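Local coordinates for minor capsid protein VP1 (Human bocavirus 3, PDB 5US7) that probably self-assembles in 60 copies into the T=1 icosahedral capsid of the virus, its longest form also carrying a phospholipase A2-like region, at residues G84-R89 with A310-A315; H171-D176 with P431-I436; L300-R305 with A314-G319; L383-Q388 with N392-V397. All coordinates share one frame; numbering follows the deposited sequence.

Contact 1: residues G84-R89 with A310-A315; sequences GGKSQR and ASDTAA
Lys86 and Asp312 meet in a salt bridge, Lys86 NZ lying 2.6 Å from Asp312 OD2. The ammonium comes down on the carboxylate from above, 62° out of its plane, and sits at one oxygen, with Asp312 OD1 4.1 Å from Lys86 NZ. The lysine chain starts with CG anti to the backbone N (chi1 -162°) and bends at its second and fourth torsions, which carries it across the gap between two loops; the two side chains meet at a slant. The loops also approach at Ser311, with Gly84 N 4.3 Å from Ser311 CB and Lys86 CG 4.4 Å from Ser311 O, and their nearest CA atoms are those of Gly84 and Ser311. Just before the lysine, Gly84 has positive phi, and a cis peptide bond joins it to Gly85. Ala289 of a neighbouring subunit packs on Lys86. The bridge thus ties the loop between strands 54-65 and 96-98 to the long one between strands 299-300 and 319-320. Since both charged residues are buried, each probably offsets the other's charge, close to where the neighbouring subunit covers the lysine.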
loop_
_atom_site.group_PDB
_atom_site.type_symbol
_atom_site.label_atom_id
_atom_site.label_comp_id
_atom_site.label_asym_id
_atom_site.label_seq_id
_atom_site.Cartn_x
_atom_site.Cartn_y
_atom_site.Cartn_z
ATOM N N GLY A 84 -7.221 -122.032 37.800
ATOM C CA GLY A 84 -6.428 -121.119 38.598
ATOM C C GLY A 84 -4.920 -121.257 38.475
ATOM O O GLY A 84 -4.428 -122.020 37.646
ATOM N N GLY A 85 -4.179 -120.513 39.295
ATOM C CA GLY A 85 -4.757 -119.548 40.215
ATOM C C GLY A 85 -5.370 -118.323 39.561
ATOM O O GLY A 85 -6.550 -118.054 39.755
ATOM N N LYS A 86 -4.560 -117.602 38.786
ATOM C CA LYS A 86 -4.973 -116.447 37.992
ATOM C C LYS A 86 -5.973 -115.587 38.758
ATOM O O LYS A 86 -7.145 -115.493 38.386
ATOM C CB LYS A 86 -5.545 -116.897 36.650
ATOM C CG LYS A 86 -5.571 -115.766 35.656
ATOM C CD LYS A 86 -4.131 -115.333 35.448
ATOM C CE LYS A 86 -3.990 -114.185 34.485
ATOM N NZ LYS A 86 -4.369 -114.600 33.123
ATOM N N SER A 87 -5.503 -114.949 39.823
ATOM C CA SER A 87 -6.318 -114.609 40.980
ATOM C C SER A 87 -6.882 -113.191 40.992
ATOM O O SER A 87 -7.417 -112.790 42.029
ATOM C CB SER A 87 -5.514 -114.853 42.256
ATOM O OG SER A 87 -5.187 -116.222 42.396
ATOM N N GLN A 88 -6.793 -112.428 39.897
ATOM C CA GLN A 88 -6.881 -110.966 39.968
ATOM C C GLN A 88 -8.011 -110.481 40.863
ATOM O O GLN A 88 -9.141 -110.965 40.782
ATOM C CB GLN A 88 -7.081 -110.366 38.574
ATOM C CG GLN A 88 -5.875 -110.353 37.680
ATOM C CD GLN A 88 -5.718 -111.617 36.897
ATOM O OE1 GLN A 88 -6.485 -112.562 37.057
ATOM N NE2 GLN A 88 -4.734 -111.636 36.016
ATOM N N ARG A 89 -7.678 -109.529 41.737
ATOM C CA ARG A 89 -8.636 -109.013 42.706
ATOM C C ARG A 89 -9.529 -107.924 42.122
ATOM O O ARG A 89 -10.706 -107.825 42.486
ATOM C CB ARG A 89 -7.900 -108.506 43.944
ATOM C CG ARG A 89 -7.085 -107.258 43.748
ATOM C CD ARG A 89 -6.540 -106.816 45.082
ATOM N NE ARG A 89 -5.622 -107.813 45.618
ATOM C CZ ARG A 89 -5.256 -107.887 46.891
ATOM N NH1 ARG A 89 -5.736 -107.022 47.769
ATOM N NH2 ARG A 89 -4.413 -108.828 47.284
ATOM N N ALA A 310 -10.160 -121.809 30.222
ATOM C CA ALA A 310 -10.075 -120.833 31.317
ATOM C C ALA A 310 -8.616 -120.870 31.776
ATOM O O ALA A 310 -7.723 -121.009 30.926
ATOM C CB ALA A 310 -11.099 -121.113 32.396
ATOM N N SER A 311 -8.344 -120.805 33.078
ATOM C CA SER A 311 -6.975 -120.700 33.597
ATOM C C SER A 311 -6.274 -119.621 32.772
ATOM O O SER A 311 -6.862 -118.554 32.547
ATOM C CB SER A 311 -6.310 -122.068 33.587
ATOM O OG SER A 311 -6.157 -122.556 32.266
ATOM N N ASP A 312 -5.056 -119.847 32.293
ATOM C CA ASP A 312 -4.464 -118.939 31.323
ATOM C C ASP A 312 -3.612 -119.738 30.349
ATOM O O ASP A 312 -2.787 -120.555 30.769
ATOM C CB ASP A 312 -3.640 -117.865 32.023
ATOM C CG ASP A 312 -3.216 -116.763 31.093
ATOM O OD1 ASP A 312 -3.484 -116.856 29.878
ATOM O OD2 ASP A 312 -2.644 -115.783 31.595
ATOM N N THR A 313 -3.809 -119.495 29.055
ATOM C CA THR A 313 -3.138 -120.240 27.995
ATOM C C THR A 313 -2.500 -119.236 27.048
ATOM O O THR A 313 -3.206 -118.488 26.369
ATOM C CB THR A 313 -4.125 -121.128 27.244
ATOM O OG1 THR A 313 -5.123 -120.304 26.633
ATOM C CG2 THR A 313 -4.811 -122.083 28.198
ATOM N N ALA A 314 -1.171 -119.223 26.995
ATOM C CA ALA A 314 -0.469 -118.210 26.217
ATOM C C ALA A 314 0.571 -118.815 25.289
ATOM O O ALA A 314 0.529 -118.589 24.076
ATOM C CB ALA A 314 0.187 -117.186 27.133
ATOM N N ALA A 315 1.517 -119.552 25.873
ATOM C CA ALA A 315 2.799 -120.030 25.355
ATOM C C ALA A 315 3.916 -119.035 25.601
ATOM O O ALA A 315 5.080 -119.398 25.470
ATOM C CB ALA A 315 2.768 -120.374 23.858
#

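Contact 2: residues H171-D176 with P431-I436; sequences HPWDED and PFDGSI
Asp433 OD2 is approached by two donors, one from each segment, and both bonds are weak. Trp173 NE1 reaches it across the contact at 3.3 Å, with an N-H...O angle of only 127°; Ser435 OG, from its own segment, also lies 3.3 Å away. The carboxylate oxygen sits at the indole edge near the ring plane, and the two planes are turned 44° from each other. Asp433 CB lies in the plane of the indole at the same edge, 3.3 Å from Trp173 NE1, so the nitrogen faces the root of the aspartate as well as its tip. Placed between its own backbone N and carbonyl carbon (chi1 61°), the carboxylate of Asp433 can also turn back on the chain: OD1 takes the backbone N of Ser435 at 3.2 Å in a nearly straight bond. Pro172 adds an apolar side, its CB 3.8 Å from Asp433 OD2 and 4.1 Å from Ser435 OG. Further out, the Trp173 ring meets that of Trp356 and makes a cation-pi contact with Arg268 of a neighbouring subunit, while Pro172 and Ser435 both touch Cys418 in strand 417-419. The bond from Ser435 N to the side-chain OD1 of Asp433 makes an Asx turn, which overlaps the end of a type I beta turn from Pro431 to Gly434 and leads the chain into strand 436-438.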
loop_
_atom_site.group_PDB
_atom_site.type_symbol
_atom_site.label_atom_id
_atom_site.label_comp_id
_atom_site.label_asym_id
_atom_site.label_seq_id
_atom_site.Cartn_x
_atom_site.Cartn_y
_atom_site.Cartn_z
ATOM N N HIS A 171 -8.978 -101.183 26.799
ATOM C CA HIS A 171 -8.170 -102.304 26.334
ATOM C C HIS A 171 -8.784 -102.861 25.057
ATOM O O HIS A 171 -10.007 -102.821 24.883
ATOM C CB HIS A 171 -8.050 -103.377 27.420
ATOM C CG HIS A 171 -7.138 -104.507 27.066
ATOM N ND1 HIS A 171 -7.561 -105.611 26.363
ATOM C CD2 HIS A 171 -5.822 -104.698 27.311
ATOM C CE1 HIS A 171 -6.548 -106.440 26.198
ATOM N NE2 HIS A 171 -5.480 -105.910 26.764
ATOM N N PRO A 172 -7.975 -103.392 24.150
ATOM C CA PRO A 172 -8.504 -103.841 22.865
ATOM C C PRO A 172 -9.269 -105.144 22.981
ATOM O O PRO A 172 -9.168 -105.879 23.962
ATOM C CB PRO A 172 -7.245 -104.018 22.016
ATOM C CG PRO A 172 -6.281 -103.093 22.615
ATOM C CD PRO A 172 -6.525 -103.174 24.081
ATOM N N TRP A 173 -10.067 -105.406 21.951
ATOM C CA TRP A 173 -10.741 -106.669 21.688
ATOM C C TRP A 173 -11.868 -106.993 22.645
ATOM O O TRP A 173 -12.469 -108.053 22.510
ATOM C CB TRP A 173 -9.777 -107.858 21.669
ATOM C CG TRP A 173 -8.936 -107.833 20.483
ATOM C CD1 TRP A 173 -7.648 -107.429 20.399
ATOM C CD2 TRP A 173 -9.347 -108.155 19.162
ATOM N NE1 TRP A 173 -7.210 -107.524 19.106
ATOM C CE2 TRP A 173 -8.244 -107.963 18.326
ATOM C CE3 TRP A 173 -10.544 -108.604 18.607
ATOM C CZ2 TRP A 173 -8.298 -108.207 16.968
ATOM C CZ3 TRP A 173 -10.595 -108.842 17.267
ATOM C CH2 TRP A 173 -9.483 -108.648 16.459
ATOM N N ASP A 174 -12.156 -106.155 23.625
ATOM C CA ASP A 174 -13.240 -106.461 24.538
ATOM C C ASP A 174 -14.570 -105.981 23.978
ATOM O O ASP A 174 -14.660 -104.908 23.381
ATOM C CB ASP A 174 -12.992 -105.848 25.917
ATOM C CG ASP A 174 -12.856 -104.345 25.878
ATOM O OD1 ASP A 174 -12.770 -103.769 24.776
ATOM O OD2 ASP A 174 -12.846 -103.732 26.962
ATOM N N GLU A 175 -15.596 -106.802 24.157
ATOM C CA GLU A 175 -16.968 -106.407 23.895
ATOM C C GLU A 175 -17.367 -105.326 24.887
ATOM O O GLU A 175 -16.758 -105.207 25.943
ATOM C CB GLU A 175 -17.882 -107.616 24.027
ATOM C CG GLU A 175 -17.561 -108.689 23.025
ATOM C CD GLU A 175 -18.303 -109.973 23.283
ATOM O OE1 GLU A 175 -18.913 -110.103 24.362
ATOM O OE2 GLU A 175 -18.266 -110.859 22.404
ATOM N N ASP A 176 -18.478 -104.634 24.596
ATOM C CA ASP A 176 -18.890 -103.321 25.112
ATOM C C ASP A 176 -18.617 -102.168 24.163
ATOM O O ASP A 176 -18.908 -101.018 24.502
ATOM C CB ASP A 176 -18.236 -102.925 26.452
ATOM C CG ASP A 176 -16.753 -102.555 26.342
ATOM O OD1 ASP A 176 -16.193 -102.485 25.229
ATOM O OD2 ASP A 176 -16.131 -102.333 27.401
ATOM N N PRO A 431 1.805 -103.244 18.077
ATOM C CA PRO A 431 1.214 -104.445 18.656
ATOM C C PRO A 431 0.848 -105.430 17.567
ATOM O O PRO A 431 0.576 -105.059 16.425
ATOM C CB PRO A 431 -0.020 -103.913 19.388
ATOM C CG PRO A 431 -0.340 -102.667 18.696
ATOM C CD PRO A 431 0.956 -102.067 18.280
ATOM N N PHE A 432 0.853 -106.704 17.930
ATOM C CA PHE A 432 0.638 -107.734 16.929
ATOM C C PHE A 432 -0.828 -107.952 16.604
ATOM O O PHE A 432 -1.136 -108.783 15.749
ATOM C CB PHE A 432 1.264 -109.052 17.373
ATOM C CG PHE A 432 2.756 -109.018 17.435
ATOM C CD1 PHE A 432 3.462 -107.991 16.848
ATOM C CD2 PHE A 432 3.456 -110.035 18.047
ATOM C CE1 PHE A 432 4.832 -107.962 16.894
ATOM C CE2 PHE A 432 4.827 -110.012 18.092
ATOM C CZ PHE A 432 5.514 -108.975 17.515
ATOM N N ASP A 433 -1.736 -107.239 17.258
ATOM C CA ASP A 433 -3.141 -107.288 16.893
ATOM C C ASP A 433 -3.531 -106.183 15.927
ATOM O O ASP A 433 -4.709 -106.067 15.587
ATOM C CB ASP A 433 -4.021 -107.221 18.142
ATOM C CG ASP A 433 -3.829 -105.945 18.927
ATOM O OD1 ASP A 433 -2.907 -105.173 18.606
ATOM O OD2 ASP A 433 -4.610 -105.707 19.869
ATOM N N GLY A 434 -2.581 -105.365 15.489
ATOM C CA GLY A 434 -2.847 -104.343 14.507
ATOM C C GLY A 434 -3.324 -103.022 15.059
ATOM O O GLY A 434 -3.513 -102.080 14.283
ATOM N N SER A 435 -3.518 -102.915 16.366
ATOM C CA SER A 435 -3.962 -101.663 16.949
ATOM C C SER A 435 -2.888 -100.597 16.781
ATOM O O SER A 435 -1.721 -100.890 16.535
ATOM C CB SER A 435 -4.282 -101.850 18.424
ATOM O OG SER A 435 -5.341 -102.769 18.589
ATOM N N ILE A 436 -3.294 -99.346 16.896
ATOM C CA ILE A 436 -2.358 -98.236 16.841
ATOM C C ILE A 436 -2.078 -97.818 18.269
ATOM O O ILE A 436 -2.929 -97.220 18.931
ATOM C CB ILE A 436 -2.904 -97.058 16.033
ATOM C CG1 ILE A 436 -3.057 -97.429 14.570
ATOM C CG2 ILE A 436 -1.976 -95.883 16.157
ATOM C CD1 ILE A 436 -3.766 -96.385 13.797
#

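Contact 3: residues L300-R305 with A314-G319; sequences LLSAQR and AAWMVG
Leu300 and Trp316 make the main apolar contact, their side chains crossing at about a right angle. Leu300 CD1 stands over the six-membered ring of Trp316, 3.8 Å from its centroid and 10° off the normal, a CH-pi contact over the face. Leu300 CB rests 3.7 Å from Trp316 CZ2, so the root and one methyl of the leucine both meet the indole. The tryptophan CG lies anti to its own carbonyl carbon (chi1 -65°), an arrangement that brings the ring back against the 300-305 segment.

Ser302 OG touches the indole at its edge, near the ring plane and 3.3 Å from Trp316 CZ2, but its hydrogen bond goes to Asp396. The Arg305 chain runs extended from CG to NE beside the backbone of Ala314; Ala314 O lies over one face of the guanidinium, and Arg305 CG is 3.7 Å from that oxygen. The charge itself is paired with Asp339 in a salt bridge through NH2.

At the other end Ala315 CB lies against the peptide after Gln304, and Ala315 CA makes a CA-H...O contact of 3.5 Å with Gln304 O. No hydrogen bond joins the two segments.

Both belong to the long connection between strands 299-300 and 319-320. Strand 299-300 pairs antiparallel with strand 396-397, whose Asp396 touches Leu300 and Trp316, and Gly319 continues into an antiparallel sheet with a strand of a neighbouring subunit.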
loop_
_atom_site.group_PDB
_atom_site.type_symbol
_atom_site.label_atom_id
_atom_site.label_comp_id
_atom_site.label_asym_id
_atom_site.label_seq_id
_atom_site.Cartn_x
_atom_site.Cartn_y
_atom_site.Cartn_z
ATOM N N LEU A 300 7.986 -115.045 17.537
ATOM C CA LEU A 300 8.312 -116.185 18.385
ATOM C C LEU A 300 7.356 -117.320 18.056
ATOM O O LEU A 300 6.178 -117.265 18.417
ATOM C CB LEU A 300 8.216 -115.798 19.857
ATOM C CG LEU A 300 9.164 -114.693 20.317
ATOM C CD1 LEU A 300 8.869 -114.301 21.747
ATOM C CD2 LEU A 300 10.609 -115.120 20.170
ATOM N N LEU A 301 7.857 -118.344 17.376
ATOM C CA LEU A 301 7.056 -119.501 17.016
ATOM C C LEU A 301 7.278 -120.703 17.917
ATOM O O LEU A 301 6.654 -121.742 17.698
ATOM C CB LEU A 301 7.326 -119.900 15.569
ATOM C CG LEU A 301 6.881 -118.843 14.569
ATOM C CD1 LEU A 301 7.250 -119.263 13.161
ATOM C CD2 LEU A 301 5.392 -118.610 14.701
ATOM N N SER A 302 8.157 -120.605 18.903
ATOM C CA SER A 302 8.481 -121.781 19.688
ATOM C C SER A 302 7.478 -121.961 20.824
ATOM O O SER A 302 6.540 -121.180 21.005
ATOM C CB SER A 302 9.909 -121.693 20.214
ATOM O OG SER A 302 10.061 -120.594 21.088
ATOM N N ALA A 303 7.691 -123.012 21.594
ATOM C CA ALA A 303 6.798 -123.495 22.647
ATOM C C ALA A 303 5.393 -123.682 22.073
ATOM O O ALA A 303 5.232 -123.917 20.873
ATOM C CB ALA A 303 6.874 -122.544 23.825
ATOM N N GLN A 304 4.377 -123.498 22.914
ATOM C CA GLN A 304 2.973 -123.682 22.566
ATOM C C GLN A 304 2.118 -123.524 23.816
ATOM O O GLN A 304 2.647 -123.492 24.929
ATOM C CB GLN A 304 2.696 -125.037 21.910
ATOM C CG GLN A 304 2.902 -126.269 22.762
ATOM C CD GLN A 304 4.289 -126.873 22.628
ATOM O OE1 GLN A 304 5.081 -126.466 21.787
ATOM N NE2 GLN A 304 4.582 -127.858 23.463
ATOM N N ARG A 305 0.805 -123.407 23.650
ATOM C CA ARG A 305 -0.068 -123.098 24.772
ATOM C C ARG A 305 -0.108 -124.242 25.777
ATOM O O ARG A 305 0.148 -125.404 25.457
ATOM C CB ARG A 305 -1.479 -122.802 24.288
ATOM C CG ARG A 305 -1.611 -121.536 23.491
ATOM C CD ARG A 305 -3.041 -121.377 23.082
ATOM N NE ARG A 305 -3.284 -120.186 22.287
ATOM C CZ ARG A 305 -3.566 -118.997 22.799
ATOM N NH1 ARG A 305 -3.642 -118.842 24.110
ATOM N NH2 ARG A 305 -3.784 -117.968 22.001
ATOM N N ALA A 314 -1.171 -119.223 26.995
ATOM C CA ALA A 314 -0.469 -118.210 26.217
ATOM C C ALA A 314 0.571 -118.815 25.289
ATOM O O ALA A 314 0.529 -118.589 24.076
ATOM C CB ALA A 314 0.187 -117.186 27.133
ATOM N N ALA A 315 1.517 -119.552 25.873
ATOM C CA ALA A 315 2.799 -120.030 25.355
ATOM C C ALA A 315 3.916 -119.035 25.601
ATOM O O ALA A 315 5.080 -119.398 25.470
ATOM C CB ALA A 315 2.768 -120.374 23.858
ATOM N N TRP A 316 3.604 -117.799 25.964
ATOM C CA TRP A 316 4.591 -116.872 26.494
ATOM C C TRP A 316 3.919 -116.108 27.616
ATOM O O TRP A 316 2.948 -115.396 27.364
ATOM C CB TRP A 316 5.090 -115.925 25.406
ATOM C CG TRP A 316 5.834 -116.628 24.334
ATOM C CD1 TRP A 316 5.324 -117.116 23.176
ATOM C CD2 TRP A 316 7.230 -116.926 24.315
ATOM N NE1 TRP A 316 6.311 -117.704 22.433
ATOM C CE2 TRP A 316 7.494 -117.599 23.113
ATOM C CE3 TRP A 316 8.281 -116.689 25.198
ATOM C CZ2 TRP A 316 8.761 -118.035 22.770
ATOM C CZ3 TRP A 316 9.536 -117.120 24.856
ATOM C CH2 TRP A 316 9.768 -117.787 23.653
ATOM N N MET A 317 4.427 -116.236 28.834
ATOM C CA MET A 317 3.803 -115.615 29.998
ATOM C C MET A 317 4.733 -114.539 30.541
ATOM O O MET A 317 5.689 -114.841 31.254
ATOM C CB MET A 317 3.512 -116.665 31.062
ATOM C CG MET A 317 2.492 -117.707 30.665
ATOM S SD MET A 317 0.823 -117.074 30.433
ATOM C CE MET A 317 0.342 -116.702 32.108
ATOM N N VAL A 318 4.401 -113.285 30.295
ATOM C CA VAL A 318 5.195 -112.175 30.802
ATOM C C VAL A 318 4.710 -111.829 32.202
ATOM O O VAL A 318 3.519 -111.581 32.416
ATOM C CB VAL A 318 5.117 -110.967 29.856
ATOM C CG1 VAL A 318 5.802 -111.291 28.555
ATOM C CG2 VAL A 318 3.689 -110.613 29.566
ATOM N N GLY A 319 5.625 -111.829 33.166
ATOM C CA GLY A 319 5.241 -111.645 34.548
ATOM C C GLY A 319 6.366 -111.061 35.370
ATOM O O GLY A 319 7.422 -110.702 34.849
#

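Contact 4: residues L383-Q388 with N392-V397; sequences LYRGNQ and NLCSDV
Arg385 and Asn392 form a single antiparallel bridge, a hydrogen-bonded pair in which one bond is sound: Asn392 N gives to Arg385 O at 3.1 Å, nearly straight at 172°. The return pair, Arg385 N and Asn392 O, is badly angled and makes no hydrogen bond; Asn392 O instead receives a CA-H...O contact from Tyr384 CA at 3.1 Å. Beside the bridge the two asparagine amides are joined, Asn387 ND2 giving to Asn392 OD1 at 2.9 Å. That oxygen lies close to the donor's amide plane, and the donor nearly along the C=O axis, although the amide planes are 60° apart. Bridge and amide bond together close a short hairpin-like turn, whose second arm enters strand 396-397. Gln388 OE1 takes a weak bond from Gln304 NE2 of a neighbouring subunit. On the apolar side Leu393 CD1 sits over one face of the Tyr384 ring, 4.0 Å from its centroid, a CH-pi contact; Arg331 of the same neighbouring subunit makes a cation-pi contact with this ring. Leu383, its CG anti to the backbone N (chi1 -165°), packs CB against Cys394 CB at 3.7 Å and CD2 against Val397 CG2 at 3.5 Å.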
loop_
_atom_site.group_PDB
_atom_site.type_symbol
_atom_site.label_atom_id
_atom_site.label_comp_id
_atom_site.label_asym_id
_atom_site.label_seq_id
_atom_site.Cartn_x
_atom_site.Cartn_y
_atom_site.Cartn_z
ATOM N N LEU A 383 12.224 -118.065 8.229
ATOM C CA LEU A 383 13.669 -117.884 8.367
ATOM C C LEU A 383 14.482 -119.083 7.892
ATOM O O LEU A 383 15.341 -118.908 7.028
ATOM C CB LEU A 383 14.040 -117.526 9.806
ATOM C CG LEU A 383 15.465 -116.969 9.921
ATOM C CD1 LEU A 383 15.846 -116.171 8.686
ATOM C CD2 LEU A 383 15.610 -116.085 11.125
ATOM N N TYR A 384 14.327 -120.269 8.480
ATOM C CA TYR A 384 15.029 -121.447 7.965
ATOM C C TYR A 384 16.548 -121.332 7.905
ATOM O O TYR A 384 17.101 -121.107 6.828
ATOM C CB TYR A 384 14.531 -121.827 6.571
ATOM C CG TYR A 384 13.182 -122.474 6.575
ATOM C CD1 TYR A 384 13.052 -123.826 6.828
ATOM C CD2 TYR A 384 12.043 -121.744 6.315
ATOM C CE1 TYR A 384 11.825 -124.429 6.839
ATOM C CE2 TYR A 384 10.811 -122.341 6.319
ATOM C CZ TYR A 384 10.704 -123.681 6.586
ATOM O OH TYR A 384 9.468 -124.279 6.583
ATOM N N ARG A 385 17.235 -121.449 9.034
ATOM C CA ARG A 385 18.690 -121.449 8.995
ATOM C C ARG A 385 19.218 -122.685 8.275
ATOM O O ARG A 385 18.545 -123.711 8.167
ATOM C CB ARG A 385 19.278 -121.370 10.400
ATOM C CG ARG A 385 19.025 -122.564 11.270
ATOM C CD ARG A 385 19.615 -122.317 12.642
ATOM N NE ARG A 385 19.428 -123.456 13.533
ATOM C CZ ARG A 385 18.327 -123.675 14.242
ATOM N NH1 ARG A 385 17.308 -122.829 14.166
ATOM N NH2 ARG A 385 18.243 -124.737 15.028
ATOM N N GLY A 386 20.456 -122.575 7.795
ATOM C CA GLY A 386 20.938 -123.498 6.779
ATOM C C GLY A 386 21.205 -124.897 7.298
ATOM O O GLY A 386 20.746 -125.881 6.718
ATOM N N ASN A 387 21.935 -125.003 8.399
ATOM C CA ASN A 387 22.516 -126.281 8.849
ATOM C C ASN A 387 23.414 -126.783 7.713
ATOM O O ASN A 387 24.080 -125.975 7.053
ATOM C CB ASN A 387 21.405 -127.232 9.280
ATOM C CG ASN A 387 21.926 -128.529 9.863
ATOM O OD1 ASN A 387 23.059 -128.930 9.605
ATOM N ND2 ASN A 387 21.095 -129.196 10.651
ATOM N N GLN A 388 23.442 -128.079 7.429
ATOM C CA GLN A 388 24.393 -128.634 6.473
ATOM C C GLN A 388 23.686 -129.216 5.259
ATOM O O GLN A 388 23.939 -128.778 4.134
ATOM C CB GLN A 388 25.265 -129.692 7.159
ATOM C CG GLN A 388 26.412 -130.189 6.307
ATOM C CD GLN A 388 27.439 -129.109 6.016
ATOM O OE1 GLN A 388 28.060 -128.561 6.925
ATOM N NE2 GLN A 388 27.619 -128.798 4.741
ATOM N N ASN A 392 16.484 -126.053 8.327
ATOM C CA ASN A 392 15.677 -126.208 9.521
ATOM C C ASN A 392 15.070 -124.863 9.862
ATOM O O ASN A 392 15.756 -123.841 9.829
ATOM C CB ASN A 392 16.508 -126.733 10.690
ATOM C CG ASN A 392 17.107 -128.089 10.405
ATOM O OD1 ASN A 392 18.295 -128.313 10.627
ATOM N ND2 ASN A 392 16.291 -129.000 9.891
ATOM N N LEU A 393 13.781 -124.868 10.179
ATOM C CA LEU A 393 13.087 -123.631 10.495
ATOM C C LEU A 393 13.640 -123.009 11.768
ATOM O O LEU A 393 13.902 -123.701 12.755
ATOM C CB LEU A 393 11.594 -123.891 10.647
ATOM C CG LEU A 393 10.761 -122.693 11.094
ATOM C CD1 LEU A 393 10.853 -121.576 10.080
ATOM C CD2 LEU A 393 9.321 -123.103 11.305
ATOM N N CYS A 394 13.821 -121.693 11.741
ATOM C CA CYS A 394 14.230 -120.941 12.918
ATOM C C CYS A 394 12.968 -120.456 13.618
ATOM O O CYS A 394 12.248 -119.600 13.097
ATOM C CB CYS A 394 15.136 -119.778 12.529
ATOM S SG CYS A 394 15.742 -118.808 13.922
ATOM N N SER A 395 12.704 -121.003 14.805
ATOM C CA SER A 395 11.426 -120.781 15.468
ATOM C C SER A 395 11.348 -119.395 16.095
ATOM O O SER A 395 10.350 -118.689 15.929
ATOM C CB SER A 395 11.200 -121.858 16.526
ATOM O OG SER A 395 11.107 -123.138 15.931
ATOM N N ASP A 396 12.384 -118.993 16.818
ATOM C CA ASP A 396 12.405 -117.710 17.506
ATOM C C ASP A 396 13.254 -116.734 16.710
ATOM O O ASP A 396 14.462 -116.937 16.561
ATOM C CB ASP A 396 12.948 -117.862 18.923
ATOM C CG ASP A 396 12.001 -118.614 19.826
ATOM O OD1 ASP A 396 10.811 -118.727 19.472
ATOM O OD2 ASP A 396 12.446 -119.103 20.885
ATOM N N VAL A 397 12.623 -115.688 16.198
ATOM C CA VAL A 397 13.305 -114.627 15.473
ATOM C C VAL A 397 13.174 -113.366 16.307
ATOM O O VAL A 397 12.092 -112.778 16.391
ATOM C CB VAL A 397 12.714 -114.425 14.075
ATOM C CG1 VAL A 397 13.387 -113.273 13.377
ATOM C CG2 VAL A 397 12.836 -115.691 13.269
#

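Contacts 1 and 3 lie 14 Å apart between centres and share Ala314 and Ala315, so the loop that holds contact 3 also supplies one half of contact 1; Met317 of contact 3 packs on Asp312 of contact 1. Contact 3 in turn meets contact 4, 19 Å away between centres, where Ser302 OG is 2.6 Å from Asp396 OD1 and Leu301 N is 2.9 Å from Ser395 O, both probable hydrogen bonds. Contact 2 is near the centre of the chain and touches none of the others, its nearest atoms about 6 Å from those of contact 3; along the sequence its segments enclose both contacts 3 and 4. All four contacts also touch neighbouring subunits of the capsid.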